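Local coordinates for uncharacterized ABC transporter solute-binding protein yclQ (Bacillus subtilis subsp. subtilis str. 168, PDB 3GFV) that binds petrobactin, with or without iron, and its precursor 3,4-dihydroxybenzoic acid, and serves the YclNOPQ ABC transporter that takes up the ferric siderophore, at residues A[268-271]-A[272-275]; A[233-236]-A[237-240]; A[88-91]-A[92-95]; A[107-110]-A[111-115]. All coordinates share one frame; numbering follows the deposited sequence.

Overall arrangement
The four contacts are short-range and fall into two pairs in a bilobed binding protein. Interactions 1 and 2 lie in the lobe built on the mixed sheet, their centres 7 Å apart, where two helices start just after strands 230-235 and 266-268. They touch directly: Ser271 OG is 2.7 Å from Asp235 N, and Tyr275 OH is 2.8 Å from Arg236 NE. A bound phosphate ion, probably from the crystallisation liquor, lies about 3 Å from the Tyr275 side chain. Interactions 3 and 4 belong to the lobe with the five-stranded parallel sheet, centres 12 Å apart, joined where Phe88 meets Phe112. About 30 Å separates the centres of interactions 1 and 3.

Interaction 1 (A[268-271]-A[272-275]); sequences YLDS and ATWY
Leu269 meets Trp274 across the turn that leads from strand 266-268 into helix 271-276. Its CD1 methyl stands over the middle of the indole's six-membered ring, 3.6 Å from the centroid and 3° off the ring normal, a CH-pi contact almost directly above the ring centre; CD2 lies nearer the CE2-CZ2 side. In the next position Asp270 is the N-cap. With CG anti to the backbone N (chi1 171°), its carboxylate folds over the first turn of the helix. OD2 receives the Thr273 hydroxyl at 2.7 Å from OG1, the hydroxyl approaching from above the carboxylate plane, while OD1 takes a weak bond from Thr273 N at 3.5 Å. A water completes the cap by donating to Asp270 OD1 and accepting from Ala272 N, 2.9 Å away. The main chain of Asp270 works as well: its O accepts from Trp274 N at 3.0 Å, almost straight at 167°. Ser271 then gives its O to Tyr275 N, whereas its OG turns to Asp235 N. Outside the turn, Gln286 shares Asp270 OD2. A negatively charged carboxylate at this helix start would be expected to interact favourably with the helix dipole, while the buried indole has a leucine methyl over one face, its N-H is satisfied by Glu290, and Asp270 O lies in its plane, at the edge.

Interaction 2 (A[233-236]-A[237-240]); sequences VIDR and GTAI
This is an N-capping contact at a strand-to-helix junction, where strand 230-235 of the mixed sheet runs straight into the short helix 236-240. Asp235 is the cap. Its CG lies anti to the backbone N (chi1 -165°), which brings OD1 over the first helical turn to accept from Thr238 N at 3.0 Å; the N-H...O angle is 162°, and the donor sits above the carboxylate plane. The Thr238 side chain crosses that of Asp235 at about a right angle, Thr238 OG1 lying 3.3 Å from Asp235 CG, but its hydroxyl bonds to Ser244. Asp235 OD2 is held by Ser245 N and Thr246 OG1, fixing the carboxylate from its other oxygen. Such a beta-alpha connection, with the helix starting at the carboxyl end of a parallel strand, is a recurring element of the alpha-beta sandwich in periplasmic binding proteins. Helical bonds follow from Ala239 N to Asp235 O (3.0 Å) and from Ile240 N to Arg236 O (3.1 Å). Arg236 reaches out fully extended from CG to NE, and Ile240 CD1 lies over one face of its guanidinium, 3.6 Å from Arg236 NH1. Arg236 NE bonds to Tyr275 OH and NH1 to Asn180 OD1.

Interaction 3 (A[88-91]-A[92-95]); sequences FDKV and AELD
The short surface helix 88-93, in the lobe of the five-stranded parallel sheet, carries a salt bridge between residues three apart. Lys90 NZ donates to Glu93 OE2 at 3.1 Å, approaching from well above the carboxylate plane, 60° out of it. Both side chains leave the helix with CG anti to the backbone N, but they then part in shape: Lys90 bends at chi2 (62°), whereas Glu93 runs on extended. The bend lays the lysine chain against the carboxylate, Lys90 CD coming within 3.6 Å of Glu93 OE1 before the ammonium reaches the other oxygen. A water accepts from Lys90 NZ at 2.8 Å and donates only weakly to Glu93 OE1, bridging the pair. Beneath these chains the backbone keeps its helical bonds, Ala92 N to Phe88 O at 3.0 Å and Glu93 N to Asp89 O at 2.9 Å. Then the pattern changes: Leu94 N is shared between Lys90 O and Val91 O, each 3.2 Å away, and Asp95 N bonds to Ala92 O as the chain takes up positive phi. Val91 packs on Phe40, Val80 and Ile115, Leu94 on Val80, and Phe88 on Phe112 of helix 109-115. A lysine and a glutamate three residues apart are a common surface pairing of helices, and i to i+3 backbone bonds are common where a helix runs out toward its C-terminus, as here.

Interaction 4 (A[107-110]-A[111-115]); sequences ESYK and EFSKI
Tyr109 and Ser113 meet one turn apart on helix 109-115, and the tyrosine can be followed outward from its root. CB sets the direction, with CG anti to the backbone N (chi1 179°), which places the ring beneath Ser113 OG, one turn on. The serine oxygen stands over the ring's face, 3.5 Å above the plane and a little toward the hydroxyl end, so that Tyr109 CG is 4.1 Å from Ser113 OG, CE1 3.6 Å and CZ 3.5 Å. At the tip, Tyr109 OH lies 3.2 Å from a water that in turn donates to Ser113 OG at 2.8 Å; weak bonds to Thr28 and Thr118 also reach this hydroxyl. Ser113 OG donates its own proton to Tyr109 O at 2.9 Å, from above the carbonyl plane, while Ser113 N reaches the same oxygen from the opposite face of that plane. Two donors from one residue thus grip a single carbonyl. At the helix start, Phe112 N bonds to Ser108 O, nearly straight at 165°, and Ser108 CB lies beside the Phe112 ring, 3.9 Å from CE2. That ring packs on Phe40 and on strand 98-101. Serine hydroxyls bonding back to the carbonyl four residues earlier are a familiar helix feature, found here in the helix of the beta-alpha-beta unit formed with strands 98-101 and 118-120.

Interaction 1 (A[268-271]-A[272-275])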
loop_
_atom_site.group_PDB
_atom_site.type_symbol
_atom_site.label_atom_id
_atom_site.label_comp_id
_atom_site.label_asym_id
_atom_site.label_seq_id
_atom_site.Cartn_x
_atom_site.Cartn_y
_atom_site.Cartn_z
ATOM N N TYR A 268 9.039 -10.768 -8.008
ATOM C CA TYR A 268 7.683 -11.132 -7.617
ATOM C C TYR A 268 7.383 -10.477 -6.272
ATOM O O TYR A 268 7.842 -10.933 -5.226
ATOM C CB TYR A 268 7.527 -12.646 -7.531
ATOM C CG TYR A 268 7.823 -13.321 -8.842
ATOM C CD1 TYR A 268 6.829 -13.483 -9.792
ATOM C CD2 TYR A 268 9.108 -13.747 -9.155
ATOM C CE1 TYR A 268 7.101 -14.090 -11.013
ATOM C CE2 TYR A 268 9.379 -14.352 -10.369
ATOM C CZ TYR A 268 8.370 -14.521 -11.287
ATOM O OH TYR A 268 8.636 -15.120 -12.500
ATOM N N LEU A 269 6.624 -9.396 -6.322
ATOM C CA LEU A 269 6.305 -8.631 -5.124
ATOM C C LEU A 269 5.276 -9.399 -4.302
ATOM O O LEU A 269 4.587 -10.269 -4.822
ATOM C CB LEU A 269 5.813 -7.229 -5.497
ATOM C CG LEU A 269 6.878 -6.344 -6.176
ATOM C CD1 LEU A 269 6.301 -5.027 -6.709
ATOM C CD2 LEU A 269 8.124 -6.105 -5.277
ATOM N N ASP A 270 5.206 -9.101 -3.007
ATOM C CA ASP A 270 4.217 -9.721 -2.124
ATOM C C ASP A 270 2.848 -9.150 -2.464
ATOM O O ASP A 270 2.461 -8.101 -1.959
ATOM C CB ASP A 270 4.628 -9.408 -0.676
ATOM C CG ASP A 270 3.575 -9.796 0.361
ATOM O OD1 ASP A 270 2.532 -10.391 0.030
ATOM O OD2 ASP A 270 3.812 -9.474 1.537
ATOM N N SER A 271 2.103 -9.852 -3.328
ATOM C CA SER A 271 0.922 -9.266 -3.949
ATOM C C SER A 271 -0.121 -8.817 -2.932
ATOM O O SER A 271 -0.708 -7.737 -3.070
ATOM C CB SER A 271 0.299 -10.239 -4.949
ATOM O OG SER A 271 1.255 -10.606 -5.956
ATOM N N ALA A 272 -0.361 -9.645 -1.923
ATOM C CA ALA A 272 -1.340 -9.276 -0.890
ATOM C C ALA A 272 -0.999 -7.938 -0.215
ATOM O O ALA A 272 -1.860 -7.073 -0.054
ATOM C CB ALA A 272 -1.482 -10.402 0.157
ATOM N N THR A 273 0.259 -7.755 0.167
ATOM C CA THR A 273 0.666 -6.497 0.777
ATOM C C THR A 273 0.559 -5.330 -0.202
ATOM O O THR A 273 0.030 -4.269 0.131
ATOM C CB THR A 273 2.088 -6.611 1.343
ATOM O OG1 THR A 273 2.077 -7.569 2.404
ATOM C CG2 THR A 273 2.588 -5.263 1.881
ATOM N N TRP A 274 1.037 -5.532 -1.434
ATOM C CA TRP A 274 1.049 -4.448 -2.408
ATOM C C TRP A 274 -0.340 -4.029 -2.879
ATOM O O TRP A 274 -0.595 -2.835 -3.099
ATOM C CB TRP A 274 1.952 -4.791 -3.605
ATOM C CG TRP A 274 3.400 -4.670 -3.290
ATOM C CD1 TRP A 274 4.138 -5.489 -2.487
ATOM C CD2 TRP A 274 4.297 -3.663 -3.769
ATOM N NE1 TRP A 274 5.446 -5.057 -2.439
ATOM C CE2 TRP A 274 5.558 -3.916 -3.190
ATOM C CE3 TRP A 274 4.147 -2.552 -4.607
ATOM C CZ2 TRP A 274 6.682 -3.116 -3.453
ATOM C CZ3 TRP A 274 5.260 -1.752 -4.864
ATOM C CH2 TRP A 274 6.511 -2.045 -4.289
ATOM N N TYR A 275 -1.244 -5.005 -2.989
ATOM C CA TYR A 275 -2.591 -4.744 -3.481
ATOM C C TYR A 275 -3.579 -4.342 -2.371
ATOM O O TYR A 275 -4.384 -3.429 -2.554
ATOM C CB TYR A 275 -3.107 -5.964 -4.245
ATOM C CG TYR A 275 -4.455 -5.731 -4.872
ATOM C CD1 TYR A 275 -4.587 -4.886 -5.969
ATOM C CD2 TYR A 275 -5.589 -6.343 -4.367
ATOM C CE1 TYR A 275 -5.825 -4.672 -6.562
ATOM C CE2 TYR A 275 -6.831 -6.135 -4.952
ATOM C CZ TYR A 275 -6.938 -5.292 -6.047
ATOM O OH TYR A 275 -8.172 -5.073 -6.631
HETATM O O HOH W 1 0.778 -12.251 -1.673
#

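Interaction 2 (A[233-236]-A[237-240])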
loop_
_atom_site.group_PDB
_atom_site.type_symbol
_atom_site.label_atom_id
_atom_site.label_comp_id
_atom_site.label_asym_id
_atom_site.label_seq_id
_atom_site.Cartn_x
_atom_site.Cartn_y
_atom_site.Cartn_z
ATOM N N VAL A 233 6.332 -7.608 -10.659
ATOM C CA VAL A 233 5.021 -8.219 -10.887
ATOM C C VAL A 233 4.191 -8.312 -9.612
ATOM O O VAL A 233 4.679 -8.795 -8.576
ATOM C CB VAL A 233 5.179 -9.633 -11.440
ATOM C CG1 VAL A 233 3.821 -10.232 -11.732
ATOM C CG2 VAL A 233 6.015 -9.594 -12.717
ATOM N N ILE A 234 2.934 -7.885 -9.715
ATOM C CA ILE A 234 1.949 -8.048 -8.634
ATOM C C ILE A 234 0.844 -8.897 -9.207
ATOM O O ILE A 234 0.433 -8.685 -10.346
ATOM C CB ILE A 234 1.396 -6.684 -8.197
ATOM C CG1 ILE A 234 2.514 -5.887 -7.521
ATOM C CG2 ILE A 234 0.229 -6.830 -7.211
ATOM C CD1 ILE A 234 2.276 -4.411 -7.581
ATOM N N ASP A 235 0.377 -9.875 -8.443
ATOM C CA ASP A 235 -0.700 -10.731 -8.927
ATOM C C ASP A 235 -1.985 -10.458 -8.147
ATOM O O ASP A 235 -2.102 -10.827 -6.972
ATOM C CB ASP A 235 -0.312 -12.188 -8.789
ATOM C CG ASP A 235 -1.222 -13.094 -9.605
ATOM O OD1 ASP A 235 -2.450 -12.982 -9.450
ATOM O OD2 ASP A 235 -0.705 -13.850 -10.438
ATOM N N ARG A 236 -2.947 -9.808 -8.798
ATOM C CA ARG A 236 -4.187 -9.433 -8.109
ATOM C C ARG A 236 -4.951 -10.677 -7.661
ATOM O O ARG A 236 -5.550 -10.696 -6.583
ATOM C CB ARG A 236 -5.078 -8.582 -9.012
ATOM C CG ARG A 236 -6.394 -8.153 -8.350
ATOM C CD ARG A 236 -7.264 -7.331 -9.281
ATOM N NE ARG A 236 -8.539 -6.984 -8.648
ATOM C CZ ARG A 236 -9.633 -7.740 -8.703
ATOM N NH1 ARG A 236 -9.625 -8.889 -9.374
ATOM N NH2 ARG A 236 -10.746 -7.341 -8.086
ATOM N N GLY A 237 -4.925 -11.710 -8.491
ATOM C CA GLY A 237 -5.598 -12.961 -8.155
ATOM C C GLY A 237 -5.023 -13.513 -6.860
ATOM O O GLY A 237 -5.760 -13.847 -5.930
ATOM N N THR A 238 -3.698 -13.596 -6.789
ATOM C CA THR A 238 -3.059 -14.130 -5.590
ATOM C C THR A 238 -3.434 -13.299 -4.378
ATOM O O THR A 238 -3.703 -13.836 -3.294
ATOM C CB THR A 238 -1.532 -14.168 -5.743
ATOM O OG1 THR A 238 -1.207 -14.955 -6.894
ATOM C CG2 THR A 238 -0.882 -14.784 -4.514
ATOM N N ALA A 239 -3.487 -11.987 -4.569
ATOM C CA ALA A 239 -3.772 -11.055 -3.471
ATOM C C ALA A 239 -5.131 -11.308 -2.821
ATOM O O ALA A 239 -5.299 -11.171 -1.596
ATOM C CB ALA A 239 -3.707 -9.631 -3.972
ATOM N N ILE A 240 -6.111 -11.648 -3.647
ATOM C CA ILE A 240 -7.480 -11.780 -3.165
ATOM C C ILE A 240 -7.982 -13.211 -3.038
ATOM O O ILE A 240 -9.149 -13.421 -2.715
ATOM C CB ILE A 240 -8.461 -10.994 -4.054
ATOM C CG1 ILE A 240 -8.525 -11.599 -5.459
ATOM C CG2 ILE A 240 -8.050 -9.523 -4.115
ATOM C CD1 ILE A 240 -9.538 -10.920 -6.348
#

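Interaction 3 (A[88-91]-A[92-95])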
loop_
_atom_site.group_PDB
_atom_site.type_symbol
_atom_site.label_atom_id
_atom_site.label_comp_id
_atom_site.label_asym_id
_atom_site.label_seq_id
_atom_site.Cartn_x
_atom_site.Cartn_y
_atom_site.Cartn_z
ATOM N N PHE A 88 -21.511 -2.278 8.239
ATOM C CA PHE A 88 -21.766 -1.035 8.960
ATOM C C PHE A 88 -22.470 -1.262 10.301
ATOM O O PHE A 88 -22.208 -0.568 11.275
ATOM C CB PHE A 88 -22.584 -0.081 8.088
ATOM C CG PHE A 88 -21.799 0.531 6.958
ATOM C CD1 PHE A 88 -20.971 1.623 7.193
ATOM C CD2 PHE A 88 -21.884 0.016 5.667
ATOM C CE1 PHE A 88 -20.246 2.188 6.157
ATOM C CE2 PHE A 88 -21.153 0.578 4.615
ATOM C CZ PHE A 88 -20.330 1.672 4.871
ATOM N N ASP A 89 -23.382 -2.227 10.357
ATOM C CA ASP A 89 -24.050 -2.500 11.625
ATOM C C ASP A 89 -23.062 -2.972 12.681
ATOM O O ASP A 89 -23.153 -2.592 13.858
ATOM C CB ASP A 89 -25.119 -3.581 11.437
ATOM C CG ASP A 89 -26.383 -3.053 10.783
ATOM O OD1 ASP A 89 -26.462 -1.843 10.499
ATOM O OD2 ASP A 89 -27.320 -3.853 10.585
ATOM N N LYS A 90 -22.135 -3.832 12.272
ATOM C CA LYS A 90 -21.131 -4.313 13.200
ATOM C C LYS A 90 -20.218 -3.172 13.647
ATOM O O LYS A 90 -19.880 -3.071 14.832
ATOM C CB LYS A 90 -20.301 -5.422 12.577
ATOM C CG LYS A 90 -19.330 -6.051 13.558
ATOM C CD LYS A 90 -20.089 -6.697 14.707
ATOM C CE LYS A 90 -19.143 -7.397 15.665
ATOM N NZ LYS A 90 -19.886 -8.252 16.636
ATOM N N VAL A 91 -19.813 -2.323 12.707
ATOM C CA VAL A 91 -19.025 -1.134 13.071
ATOM C C VAL A 91 -19.732 -0.323 14.176
ATOM O O VAL A 91 -19.115 0.024 15.192
ATOM C CB VAL A 91 -18.696 -0.232 11.858
ATOM C CG1 VAL A 91 -17.922 1.023 12.324
ATOM C CG2 VAL A 91 -17.873 -1.006 10.829
ATOM N N ALA A 92 -21.022 -0.045 13.975
ATOM C CA ALA A 92 -21.828 0.711 14.925
ATOM C C ALA A 92 -21.921 -0.020 16.262
ATOM O O ALA A 92 -21.836 0.598 17.319
ATOM C CB ALA A 92 -23.212 0.984 14.364
ATOM N N GLU A 93 -22.052 -1.344 16.204
ATOM C CA GLU A 93 -22.167 -2.155 17.419
ATOM C C GLU A 93 -20.955 -2.025 18.348
ATOM O O GLU A 93 -21.080 -2.130 19.573
ATOM C CB GLU A 93 -22.393 -3.618 17.037
ATOM C CG GLU A 93 -22.370 -4.613 18.184
ATOM C CD GLU A 93 -22.533 -6.049 17.693
ATOM O OE1 GLU A 93 -23.135 -6.241 16.611
ATOM O OE2 GLU A 93 -22.059 -6.979 18.380
ATOM N N LEU A 94 -19.793 -1.778 17.764
ATOM C CA LEU A 94 -18.556 -1.660 18.521
ATOM C C LEU A 94 -18.453 -0.337 19.283
ATOM O O LEU A 94 -17.583 -0.180 20.138
ATOM C CB LEU A 94 -17.350 -1.807 17.583
ATOM C CG LEU A 94 -17.224 -3.146 16.865
ATOM C CD1 LEU A 94 -16.130 -3.081 15.808
ATOM C CD2 LEU A 94 -16.927 -4.260 17.845
ATOM N N ASP A 95 -19.335 0.611 18.975
ATOM C CA ASP A 95 -19.292 1.926 19.607
ATOM C C ASP A 95 -17.886 2.522 19.532
ATOM O O ASP A 95 -17.299 2.943 20.550
ATOM C CB ASP A 95 -19.749 1.844 21.064
ATOM C CG ASP A 95 -20.033 3.212 21.660
ATOM O OD1 ASP A 95 -20.331 4.148 20.881
ATOM O OD2 ASP A 95 -19.956 3.349 22.900
HETATM O O HOH W 2 -22.231 -9.557 16.032
#

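Interaction 4 (A[107-110]-A[111-115])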
loop_
_atom_site.group_PDB
_atom_site.type_symbol
_atom_site.label_atom_id
_atom_site.label_comp_id
_atom_site.label_asym_id
_atom_site.label_seq_id
_atom_site.Cartn_x
_atom_site.Cartn_y
_atom_site.Cartn_z
ATOM N N GLU A 107 -16.328 6.858 -0.693
ATOM C CA GLU A 107 -17.715 7.254 -0.857
ATOM C C GLU A 107 -18.618 7.000 0.337
ATOM O O GLU A 107 -19.770 7.424 0.333
ATOM C CB GLU A 107 -18.317 6.556 -2.080
ATOM C CG GLU A 107 -18.518 7.466 -3.262
ATOM C CD GLU A 107 -19.447 6.835 -4.280
ATOM O OE1 GLU A 107 -20.609 7.278 -4.388
ATOM O OE2 GLU A 107 -19.014 5.870 -4.935
ATOM N N SER A 108 -18.125 6.296 1.349
ATOM C CA SER A 108 -18.945 6.020 2.531
ATOM C C SER A 108 -18.525 6.881 3.718
ATOM O O SER A 108 -18.927 6.627 4.847
ATOM C CB SER A 108 -18.877 4.536 2.914
ATOM O OG SER A 108 -19.555 3.762 1.938
ATOM N N TYR A 109 -17.712 7.894 3.446
ATOM C CA TYR A 109 -17.268 8.812 4.508
ATOM C C TYR A 109 -18.452 9.369 5.301
ATOM O O TYR A 109 -18.433 9.398 6.531
ATOM C CB TYR A 109 -16.444 9.952 3.909
ATOM C CG TYR A 109 -15.981 10.955 4.958
ATOM C CD1 TYR A 109 -15.013 10.605 5.893
ATOM C CD2 TYR A 109 -16.500 12.240 5.000
ATOM C CE1 TYR A 109 -14.583 11.523 6.864
ATOM C CE2 TYR A 109 -16.071 13.160 5.959
ATOM C CZ TYR A 109 -15.117 12.791 6.885
ATOM O OH TYR A 109 -14.671 13.704 7.839
ATOM N N LYS A 110 -19.503 9.791 4.604
ATOM C CA LYS A 110 -20.648 10.361 5.302
ATOM C C LYS A 110 -21.308 9.342 6.238
ATOM O O LYS A 110 -21.729 9.680 7.346
ATOM C CB LYS A 110 -21.658 10.887 4.280
ATOM C CG LYS A 110 -22.923 11.425 4.863
ATOM C CD LYS A 110 -23.750 12.079 3.757
ATOM C CE LYS A 110 -25.163 12.385 4.220
ATOM N NZ LYS A 110 -25.899 13.131 3.166
ATOM N N GLU A 111 -21.406 8.092 5.777
ATOM C CA GLU A 111 -22.048 7.025 6.550
ATOM C C GLU A 111 -21.230 6.673 7.801
ATOM O O GLU A 111 -21.774 6.464 8.887
ATOM C CB GLU A 111 -22.259 5.776 5.670
ATOM C CG GLU A 111 -23.535 4.999 5.983
ATOM C CD GLU A 111 -23.735 3.737 5.124
ATOM O OE1 GLU A 111 -24.306 2.757 5.659
ATOM O OE2 GLU A 111 -23.343 3.719 3.930
ATOM N N PHE A 112 -19.913 6.598 7.640
ATOM C CA PHE A 112 -19.038 6.275 8.755
ATOM C C PHE A 112 -19.058 7.407 9.782
ATOM O O PHE A 112 -19.039 7.162 10.988
ATOM C CB PHE A 112 -17.616 6.072 8.246
ATOM C CG PHE A 112 -17.339 4.673 7.705
ATOM C CD1 PHE A 112 -17.431 3.559 8.539
ATOM C CD2 PHE A 112 -16.954 4.487 6.379
ATOM C CE1 PHE A 112 -17.137 2.280 8.057
ATOM C CE2 PHE A 112 -16.675 3.208 5.883
ATOM C CZ PHE A 112 -16.759 2.111 6.726
ATOM N N SER A 113 -19.101 8.644 9.290
ATOM C CA SER A 113 -19.084 9.829 10.160
ATOM C C SER A 113 -20.301 9.928 11.069
ATOM O O SER A 113 -20.229 10.554 12.121
ATOM C CB SER A 113 -18.953 11.118 9.350
ATOM O OG SER A 113 -17.699 11.182 8.700
ATOM N N LYS A 114 -21.418 9.317 10.663
ATOM C CA LYS A 114 -22.595 9.239 11.525
ATOM C C LYS A 114 -22.360 8.307 12.717
ATOM O O LYS A 114 -23.003 8.445 13.759
ATOM C CB LYS A 114 -23.835 8.791 10.736
ATOM C CG LYS A 114 -24.402 9.848 9.801
ATOM C CD LYS A 114 -25.910 9.663 9.601
ATOM C CE LYS A 114 -26.524 10.790 8.774
ATOM N NZ LYS A 114 -26.145 10.699 7.336
ATOM N N ILE A 115 -21.428 7.368 12.570
ATOM C CA ILE A 115 -21.112 6.431 13.652
ATOM C C ILE A 115 -20.090 7.009 14.637
ATOM O O ILE A 115 -20.254 6.935 15.852
ATOM C CB ILE A 115 -20.585 5.095 13.088
ATOM C CG1 ILE A 115 -21.620 4.468 12.144
ATOM C CG2 ILE A 115 -20.216 4.141 14.213
ATOM C CD1 ILE A 115 -21.091 3.285 11.367
HETATM O O HOH W 3 -15.836 12.386 10.459
#